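Local coordinates for protein estrogen receptor (Crassostrea gigas, PDB 4N1Y) that probably serves as a constitutively active transcription factor of the steroid receptor family, here represented by its ligand-binding domain, at residues Leu82-Ala87 with Glu128-Asn133; Leu106-Trp111 with Gln122-Ser127. One frame throughout, in Å; residues are numbered along the deposited sequence.

Contact 1 of 2, residues Leu82-Ala87 with Glu128-Asn133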
ATOM      1  N   LEU B  82       4.190   2.499  13.233  1.00 36.28           N
ATOM      2  CA  LEU B  82       4.838   1.555  14.127  1.00 37.31           C
ATOM      3  C   LEU B  82       5.729   0.586  13.354  1.00 46.79           C
ATOM      4  O   LEU B  82       6.891   0.402  13.716  1.00 53.32           O
ATOM      5  CB  LEU B  82       3.811   0.786  14.947  1.00 41.56           C
ATOM      6  CG  LEU B  82       3.051   1.624  15.967  1.00 49.65           C
ATOM      7  CD1 LEU B  82       1.978   0.799  16.639  1.00 44.79           C
ATOM      8  CD2 LEU B  82       4.014   2.169  17.016  1.00 53.29           C
ATOM      9  N   LEU B  83       5.174  -0.041  12.317  1.00 44.03           N
ATOM     10  CA  LEU B  83       5.902  -1.036  11.533  1.00 40.92           C
ATOM     11  C   LEU B  83       7.038  -0.403  10.734  1.00 48.92           C
ATOM     12  O   LEU B  83       8.130  -0.969  10.638  1.00 43.86           O
ATOM     13  CB  LEU B  83       4.957  -1.776  10.592  1.00 33.45           C
ATOM     14  CG  LEU B  83       3.799  -2.458  11.327  1.00 40.81           C
ATOM     15  CD1 LEU B  83       2.919  -3.276  10.374  1.00 41.17           C
ATOM     16  CD2 LEU B  83       4.317  -3.323  12.473  1.00 35.39           C
ATOM     17  N   LEU B  84       6.786   0.772  10.169  1.00 44.15           N
ATOM     18  CA  LEU B  84       7.821   1.460   9.414  1.00 42.64           C
ATOM     19  C   LEU B  84       9.023   1.720  10.306  1.00 46.03           C
ATOM     20  O   LEU B  84      10.161   1.499   9.900  1.00 57.12           O
ATOM     21  CB  LEU B  84       7.305   2.773   8.826  1.00 40.94           C
ATOM     22  CG  LEU B  84       8.404   3.537   8.096  1.00 49.58           C
ATOM     23  CD1 LEU B  84       8.564   2.945   6.723  1.00 52.23           C
ATOM     24  CD2 LEU B  84       8.085   5.015   7.990  1.00 53.54           C
ATOM     25  N   ASN B  85       8.768   2.180  11.523  1.00 41.34           N
ATOM     26  CA  ASN B  85       9.842   2.459  12.458  1.00 48.34           C
ATOM     27  C   ASN B  85      10.611   1.214  12.817  1.00 57.23           C
ATOM     28  O   ASN B  85      11.841   1.173  12.750  1.00 58.09           O
ATOM     29  CB  ASN B  85       9.291   3.085  13.733  1.00 54.80           C
ATOM     30  CG  ASN B  85       8.845   4.499  13.530  1.00 65.23           C
ATOM     31  OD1 ASN B  85       9.162   5.121  12.512  1.00 71.35           O
ATOM     32  ND2 ASN B  85       8.116   5.032  14.499  1.00 70.48           N
ATOM     33  N   CYS B  86       9.859   0.184  13.170  1.00 56.75           N
ATOM     34  CA  CYS B  86      10.431  -1.083  13.553  1.00 48.66           C
ATOM     35  C   CYS B  86      11.352  -1.632  12.474  1.00 44.70           C
ATOM     36  O   CYS B  86      12.433  -2.140  12.777  1.00 39.58           O
ATOM     37  CB  CYS B  86       9.323  -2.076  13.850  1.00 47.38           C
ATOM     38  SG  CYS B  86       9.950  -3.706  14.236  1.00 65.56           S
ATOM     39  N   ALA B  87      10.936  -1.495  11.218  1.00 38.83           N
ATOM     40  CA  ALA B  87      11.773  -1.890  10.090  1.00 39.22           C
ATOM     41  C   ALA B  87      13.117  -1.177  10.140  1.00 42.13           C
ATOM     42  O   ALA B  87      14.161  -1.782   9.910  1.00 49.78           O
ATOM     43  CB  ALA B  87      11.071  -1.604   8.771  1.00 29.64           C
ATOM     44  N   GLU B 128      15.135  -5.315   5.133  1.00 43.49           N
ATOM     45  CA  GLU B 128      16.249  -5.687   4.289  1.00 34.22           C
ATOM     46  C   GLU B 128      16.393  -4.758   3.091  1.00 40.32           C
ATOM     47  O   GLU B 128      17.509  -4.415   2.683  1.00 42.91           O
ATOM     48  CB  GLU B 128      16.082  -7.104   3.768  1.00 36.26           C
ATOM     49  CG  GLU B 128      17.390  -7.680   3.275  1.00 50.14           C
ATOM     50  CD  GLU B 128      17.203  -8.936   2.471  1.00 64.71           C
ATOM     51  OE1 GLU B 128      16.105  -9.527   2.543  1.00 72.29           O
ATOM     52  OE2 GLU B 128      18.158  -9.329   1.764  1.00 69.12           O
ATOM     53  N   GLN B 129      15.265  -4.344   2.530  1.00 35.21           N
ATOM     54  CA  GLN B 129      15.304  -3.439   1.402  1.00 42.29           C
ATOM     55  C   GLN B 129      15.855  -2.084   1.802  1.00 45.84           C
ATOM     56  O   GLN B 129      16.624  -1.478   1.046  1.00 47.11           O
ATOM     57  CB  GLN B 129      13.927  -3.291   0.788  1.00 44.01           C
ATOM     58  CG  GLN B 129      13.417  -4.585   0.247  1.00 47.29           C
ATOM     59  CD  GLN B 129      14.301  -5.133  -0.826  1.00 49.90           C
ATOM     60  OE1 GLN B 129      14.800  -4.390  -1.668  1.00 56.30           O
ATOM     61  NE2 GLN B 129      14.520  -6.446  -0.804  1.00 58.93           N
ATOM     62  N   MET B 130      15.498  -1.630   2.998  1.00 42.53           N
ATOM     63  CA  MET B 130      16.021  -0.363   3.497  1.00 44.54           C
ATOM     64  C   MET B 130      17.531  -0.457   3.651  1.00 46.36           C
ATOM     65  O   MET B 130      18.265   0.480   3.319  1.00 47.06           O
ATOM     66  CB  MET B 130      15.378   0.017   4.820  1.00 38.63           C
ATOM     67  CG  MET B 130      13.873   0.221   4.752  1.00 37.98           C
ATOM     68  SD  MET B 130      13.262   0.491   6.435  1.00 49.01           S
ATOM     69  CE  MET B 130      11.773   1.431   6.160  1.00 37.42           C
ATOM     70  N   MET B 131      17.981  -1.581   4.194  1.00 43.52           N
ATOM     71  CA  MET B 131      19.406  -1.854   4.341  1.00 39.82           C
ATOM     72  C   MET B 131      20.081  -1.812   2.982  1.00 43.63           C
ATOM     73  O   MET B 131      21.130  -1.213   2.816  1.00 48.64           O
ATOM     74  CB  MET B 131      19.643  -3.215   5.011  1.00 36.71           C
ATOM     75  CG  MET B 131      21.106  -3.588   5.121  1.00 45.12           C
ATOM     76  SD  MET B 131      21.418  -5.321   5.513  1.00 66.50           S
ATOM     77  CE  MET B 131      20.960  -6.085   3.950  1.00 58.49           C
ATOM     78  N   GLN B 132      19.474  -2.476   2.012  1.00 51.46           N
ATOM     79  CA  GLN B 132      20.038  -2.544   0.678  1.00 52.94           C
ATOM     80  C   GLN B 132      20.050  -1.193  -0.038  1.00 57.49           C
ATOM     81  O   GLN B 132      20.929  -0.933  -0.850  1.00 63.26           O
ATOM     82  CB  GLN B 132      19.268  -3.569  -0.148  1.00 63.94           C
ATOM     83  CG  GLN B 132      19.550  -5.004   0.273  1.00 84.02           C
ATOM     84  CD  GLN B 132      18.955  -6.015  -0.680  1.00 91.66           C
ATOM     85  OE1 GLN B 132      17.753  -5.995  -0.957  1.00 95.18           O
ATOM     86  NE2 GLN B 132      19.791  -6.913  -1.186  1.00 91.92           N
ATOM     87  N   ASN B 133      19.083  -0.330   0.267  1.00 53.20           N
ATOM     88  CA  ASN B 133      19.034   0.996  -0.342  1.00 47.23           C
ATOM     89  C   ASN B 133      19.791   2.062   0.436  1.00 47.46           C
ATOM     90  O   ASN B 133      19.680   3.250   0.138  1.00 43.68           O
ATOM     91  CB  ASN B 133      17.598   1.433  -0.523  1.00 50.82           C
ATOM     92  CG  ASN B 133      16.940   0.725  -1.656  1.00 65.28           C
ATOM     93  OD1 ASN B 133      17.252   0.982  -2.820  1.00 71.83           O
ATOM     94  ND2 ASN B 133      16.027  -0.188  -1.339  1.00 65.60           N
TER
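Just before Met130, the side chain that crosses to Ala87 and Leu84, the carbonyl oxygen of Gln129 is gripped by two donors of a single residue. Asn133 N makes the helical backbone bond to Gln129 O, and Asn133 ND2 curls back to Gln129 O at 2.8 Å. The two nitrogens come from opposite faces of the carbonyl plane. The amide donor stands 49° out of that plane, off the lone pairs, and the N-H...O angle is bent (134°). Asn133 is the first residue to leave helical geometry, and its side chain turns back on the last turn of the helix. No hydrogen bond links the two segments, and the contact is apolar. Met130 has CG anti to the carbonyl carbon (chi1 -62°) and runs extended beyond it, which carries the thioether straight across. Its SD lies 3.8 Å from Ala87 CB. Beyond it, Met130 CE comes 3.6 Å from Leu84 CD1 and also passes Ala87 CB at 4.1 Å. The side chains of Leu84 and Met130 cross at about a right angle, and the leucine meets the methyl with its CD1 branch. Replacing Met130 with an alanine removes SD and CE, which would probably leave Leu84 CD1 without the methyl it meets and open a gap beside Ala87. All three touching residues are buried, in keeping with the layered helical sandwich of nuclear receptor ligand-binding domains. The contact joins helix 67-89 to the C-terminal end of helix 117-132. Leu194 of helix 187-215 also packs on Met130, while Ile198 of that helix and Leu140 and Val147 of helix 137-149 pack on Leu84. On the outer side of helix 117-132, Glu128 forms a salt bridge with Arg155 of the second subunit.

Contact 2 of 2, residues Leu106-Trp111 with Gln122-Ser127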
ATOM      1  N   LEU B 106      12.955 -10.170  18.239  1.00 51.23           N
ATOM      2  CA  LEU B 106      12.259 -11.415  17.923  1.00 53.20           C
ATOM      3  C   LEU B 106      12.573 -11.946  16.525  1.00 60.79           C
ATOM      4  O   LEU B 106      12.446 -11.235  15.524  1.00 66.62           O
ATOM      5  CB  LEU B 106      10.752 -11.221  18.055  1.00 52.11           C
ATOM      6  CG  LEU B 106      10.231 -10.696  19.386  1.00 62.53           C
ATOM      7  CD1 LEU B 106       8.719 -10.672  19.354  1.00 61.92           C
ATOM      8  CD2 LEU B 106      10.731 -11.571  20.515  1.00 69.45           C
ATOM      9  N   ASP B 107      12.984 -13.203  16.458  1.00 62.04           N
ATOM     10  CA  ASP B 107      13.263 -13.835  15.176  1.00 73.36           C
ATOM     11  C   ASP B 107      12.049 -14.667  14.714  1.00 71.80           C
ATOM     12  O   ASP B 107      11.077 -14.818  15.469  1.00 69.59           O
ATOM     13  CB  ASP B 107      14.532 -14.692  15.312  1.00 86.28           C
ATOM     14  CG  ASP B 107      15.098 -15.147  13.979  1.00100.90           C
ATOM     15  OD1 ASP B 107      14.407 -15.008  12.944  1.00102.40           O
ATOM     16  OD2 ASP B 107      16.267 -15.607  13.976  1.00107.79           O
ATOM     17  N   ARG B 108      12.137 -15.218  13.495  1.00 65.21           N
ATOM     18  CA  ARG B 108      11.040 -15.917  12.802  1.00 60.38           C
ATOM     19  C   ARG B 108      10.387 -16.925  13.725  1.00 65.06           C
ATOM     20  O   ARG B 108       9.177 -17.165  13.654  1.00 73.34           O
ATOM     21  CB  ARG B 108      11.534 -16.595  11.519  1.00 55.24           C
ATOM     22  CG  ARG B 108      12.520 -15.707  10.789  1.00 58.00           C
ATOM     23  CD  ARG B 108      12.779 -15.990   9.308  1.00 55.76           C
ATOM     24  NE  ARG B 108      13.083 -14.716   8.660  1.00 56.75           N
ATOM     25  CZ  ARG B 108      12.546 -14.271   7.526  1.00 65.48           C
ATOM     26  NH1 ARG B 108      11.674 -15.003   6.845  1.00 73.47           N
ATOM     27  NH2 ARG B 108      12.897 -13.082   7.069  1.00 62.14           N
ATOM     28  N   SER B 109      11.215 -17.549  14.553  1.00 62.83           N
ATOM     29  CA  SER B 109      10.752 -18.466  15.571  1.00 74.66           C
ATOM     30  C   SER B 109       9.680 -17.836  16.453  1.00 70.20           C
ATOM     31  O   SER B 109       8.595 -18.395  16.633  1.00 70.62           O
ATOM     32  CB  SER B 109      11.933 -18.904  16.425  1.00 85.68           C
ATOM     33  OG  SER B 109      13.098 -19.037  15.635  1.00 88.41           O
ATOM     34  N   SER B 110       9.979 -16.654  16.977  1.00 63.90           N
ATOM     35  CA  SER B 110       9.024 -15.951  17.822  1.00 62.64           C
ATOM     36  C   SER B 110       7.787 -15.544  17.021  1.00 61.34           C
ATOM     37  O   SER B 110       6.664 -15.622  17.527  1.00 60.50           O
ATOM     38  CB  SER B 110       9.664 -14.712  18.449  1.00 59.34           C
ATOM     39  OG  SER B 110      10.781 -15.049  19.246  1.00 55.15           O
ATOM     40  N   TRP B 111       7.994 -15.138  15.766  1.00 51.76           N
ATOM     41  CA  TRP B 111       6.888 -14.665  14.940  1.00 57.47           C
ATOM     42  C   TRP B 111       5.817 -15.728  14.827  1.00 62.23           C
ATOM     43  O   TRP B 111       4.626 -15.424  14.818  1.00 65.21           O
ATOM     44  CB  TRP B 111       7.337 -14.285  13.523  1.00 58.60           C
ATOM     45  CG  TRP B 111       8.492 -13.327  13.423  1.00 59.94           C
ATOM     46  CD1 TRP B 111       9.046 -12.582  14.432  1.00 57.48           C
ATOM     47  CD2 TRP B 111       9.210 -12.985  12.232  1.00 54.80           C
ATOM     48  NE1 TRP B 111      10.082 -11.821  13.945  1.00 40.36           N
ATOM     49  CE2 TRP B 111      10.201 -12.045  12.596  1.00 54.38           C
ATOM     50  CE3 TRP B 111       9.118 -13.388  10.894  1.00 48.94           C
ATOM     51  CZ2 TRP B 111      11.092 -11.501  11.664  1.00 57.43           C
ATOM     52  CZ3 TRP B 111      10.002 -12.855   9.976  1.00 48.69           C
ATOM     53  CH2 TRP B 111      10.978 -11.921  10.366  1.00 51.76           C
ATOM     54  N   GLN B 122       6.766  -9.632   6.047  1.00 37.00           N
ATOM     55  CA  GLN B 122       6.709  -8.507   5.144  1.00 38.00           C
ATOM     56  C   GLN B 122       7.549  -7.328   5.676  1.00 43.05           C
ATOM     57  O   GLN B 122       8.316  -6.696   4.939  1.00 41.37           O
ATOM     58  CB  GLN B 122       5.255  -8.112   4.922  1.00 40.92           C
ATOM     59  CG  GLN B 122       5.033  -7.171   3.760  1.00 47.60           C
ATOM     60  CD  GLN B 122       3.573  -7.052   3.400  1.00 61.03           C
ATOM     61  OE1 GLN B 122       2.696  -7.217   4.252  1.00 67.98           O
ATOM     62  NE2 GLN B 122       3.297  -6.804   2.127  1.00 61.88           N
ATOM     63  N   VAL B 123       7.390  -7.035   6.960  1.00 40.18           N
ATOM     64  CA  VAL B 123       8.167  -5.981   7.600  1.00 36.54           C
ATOM     65  C   VAL B 123       9.654  -6.234   7.556  1.00 35.40           C
ATOM     66  O   VAL B 123      10.422  -5.362   7.166  1.00 38.48           O
ATOM     67  CB  VAL B 123       7.765  -5.792   9.072  1.00 40.78           C
ATOM     68  CG1 VAL B 123       8.663  -4.754   9.717  1.00 35.66           C
ATOM     69  CG2 VAL B 123       6.309  -5.371   9.170  1.00 44.03           C
ATOM     70  N   ALA B 124      10.051  -7.433   7.978  1.00 47.04           N
ATOM     71  CA  ALA B 124      11.450  -7.853   7.955  1.00 41.42           C
ATOM     72  C   ALA B 124      12.075  -7.714   6.553  1.00 40.43           C
ATOM     73  O   ALA B 124      13.219  -7.261   6.419  1.00 35.35           O
ATOM     74  CB  ALA B 124      11.561  -9.272   8.436  1.00 37.82           C
ATOM     75  N   ALA B 125      11.318  -8.089   5.519  1.00 35.39           N
ATOM     76  CA  ALA B 125      11.776  -7.947   4.138  1.00 31.49           C
ATOM     77  C   ALA B 125      11.936  -6.475   3.774  1.00 36.93           C
ATOM     78  O   ALA B 125      12.903  -6.088   3.121  1.00 40.74           O
ATOM     79  CB  ALA B 125      10.802  -8.621   3.172  1.00 33.11           C
ATOM     80  N   VAL B 126      10.980  -5.658   4.201  1.00 35.02           N
ATOM     81  CA  VAL B 126      11.076  -4.231   3.984  1.00 41.21           C
ATOM     82  C   VAL B 126      12.347  -3.727   4.652  1.00 47.88           C
ATOM     83  O   VAL B 126      13.087  -2.936   4.058  1.00 51.74           O
ATOM     84  CB  VAL B 126       9.839  -3.475   4.530  1.00 37.76           C
ATOM     85  CG1 VAL B 126      10.164  -2.014   4.744  1.00 35.89           C
ATOM     86  CG2 VAL B 126       8.627  -3.643   3.598  1.00 31.19           C
ATOM     87  N   SER B 127      12.613  -4.207   5.870  1.00 45.52           N
ATOM     88  CA  SER B 127      13.842  -3.853   6.578  1.00 43.07           C
ATOM     89  C   SER B 127      15.087  -4.126   5.728  1.00 48.33           C
ATOM     90  O   SER B 127      15.948  -3.251   5.565  1.00 44.36           O
ATOM     91  CB  SER B 127      13.946  -4.617   7.892  1.00 35.25           C
ATOM     92  OG  SER B 127      14.999  -4.101   8.691  1.00 41.72           O
TER
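Trp111 turns its indole toward Ala124 by setting CG anti to the carbonyl carbon (chi1 -52°), with CD1 nearly eclipsing CA about the next bond (chi2 -12°). The six-membered ring is thereby swung to the far side, toward Ala124, with CH2 as the atom nearest Ala124 CB at 3.3 Å. Trp111 CZ2 follows at 4.0 Å from the same Ala124 CB. The methyl comes in obliquely, and this single methyl is what helix 117-132 presents to the indole within 122-127. At its other end the indole is held by a hydrogen bond: Trp111 NE1 donates to Leu106 O at 2.9 Å. The donor lies above the carbonyl plane, 62° out of it and off the lone pairs, yet the bond still ties the indole to the end of strand 104-107. One face of the indole is backed by the main chain at the start of the helical turn, where Asp107 C and Arg108 CA each lie 3.5 Å above its plane. The Arg108 guanidinium is tilted against the indole, with Trp111 CZ3 over the centre of one of its faces, and Arg108 NH2 comes within 4.3 Å of Ala124 CB. The same NH2 is hydrogen-bonded to Gly95 O, which gives the polar end a fixed partner beside the apolar contact. Phe120 meets the Trp111 ring edge-to-face. The contact thus fastens the end of hairpin strand 104-107 and short helix 108-113 against helix 117-132, a region that in related receptors borders the ligand pocket. Strand 97-99 joins in: Leu98 pairs through its backbone with Leu106 and touches both Trp111 and Ala124. Glu121, on helix 117-132, touches Arg108 and Trp111, while Ala125 and Gln122 pack on Val153 of the second subunit.

From the N terminus, the chain first lays down 82-87 on helix 67-89, then passes through the hairpin of strands 97-99 and 104-107 into 106-111. Contact 2 closes first, across ten residues, when 122-127 turns back against the hairpin end and helix 108-113. Helix 117-132 then runs on to 128-133, where contact 1 closes the larger loop of 40 intervening residues, with contact 2 nested inside it. The contacts share this helix, their centres about 11 Å apart. They also touch directly: Ala87 O probably accepts a hydrogen bond from Ser127 OG. Helix 117-132, which also meets the second subunit, thus receives helix 67-89 through contact 1 and the hairpin end with helix 108-113 through contact 2.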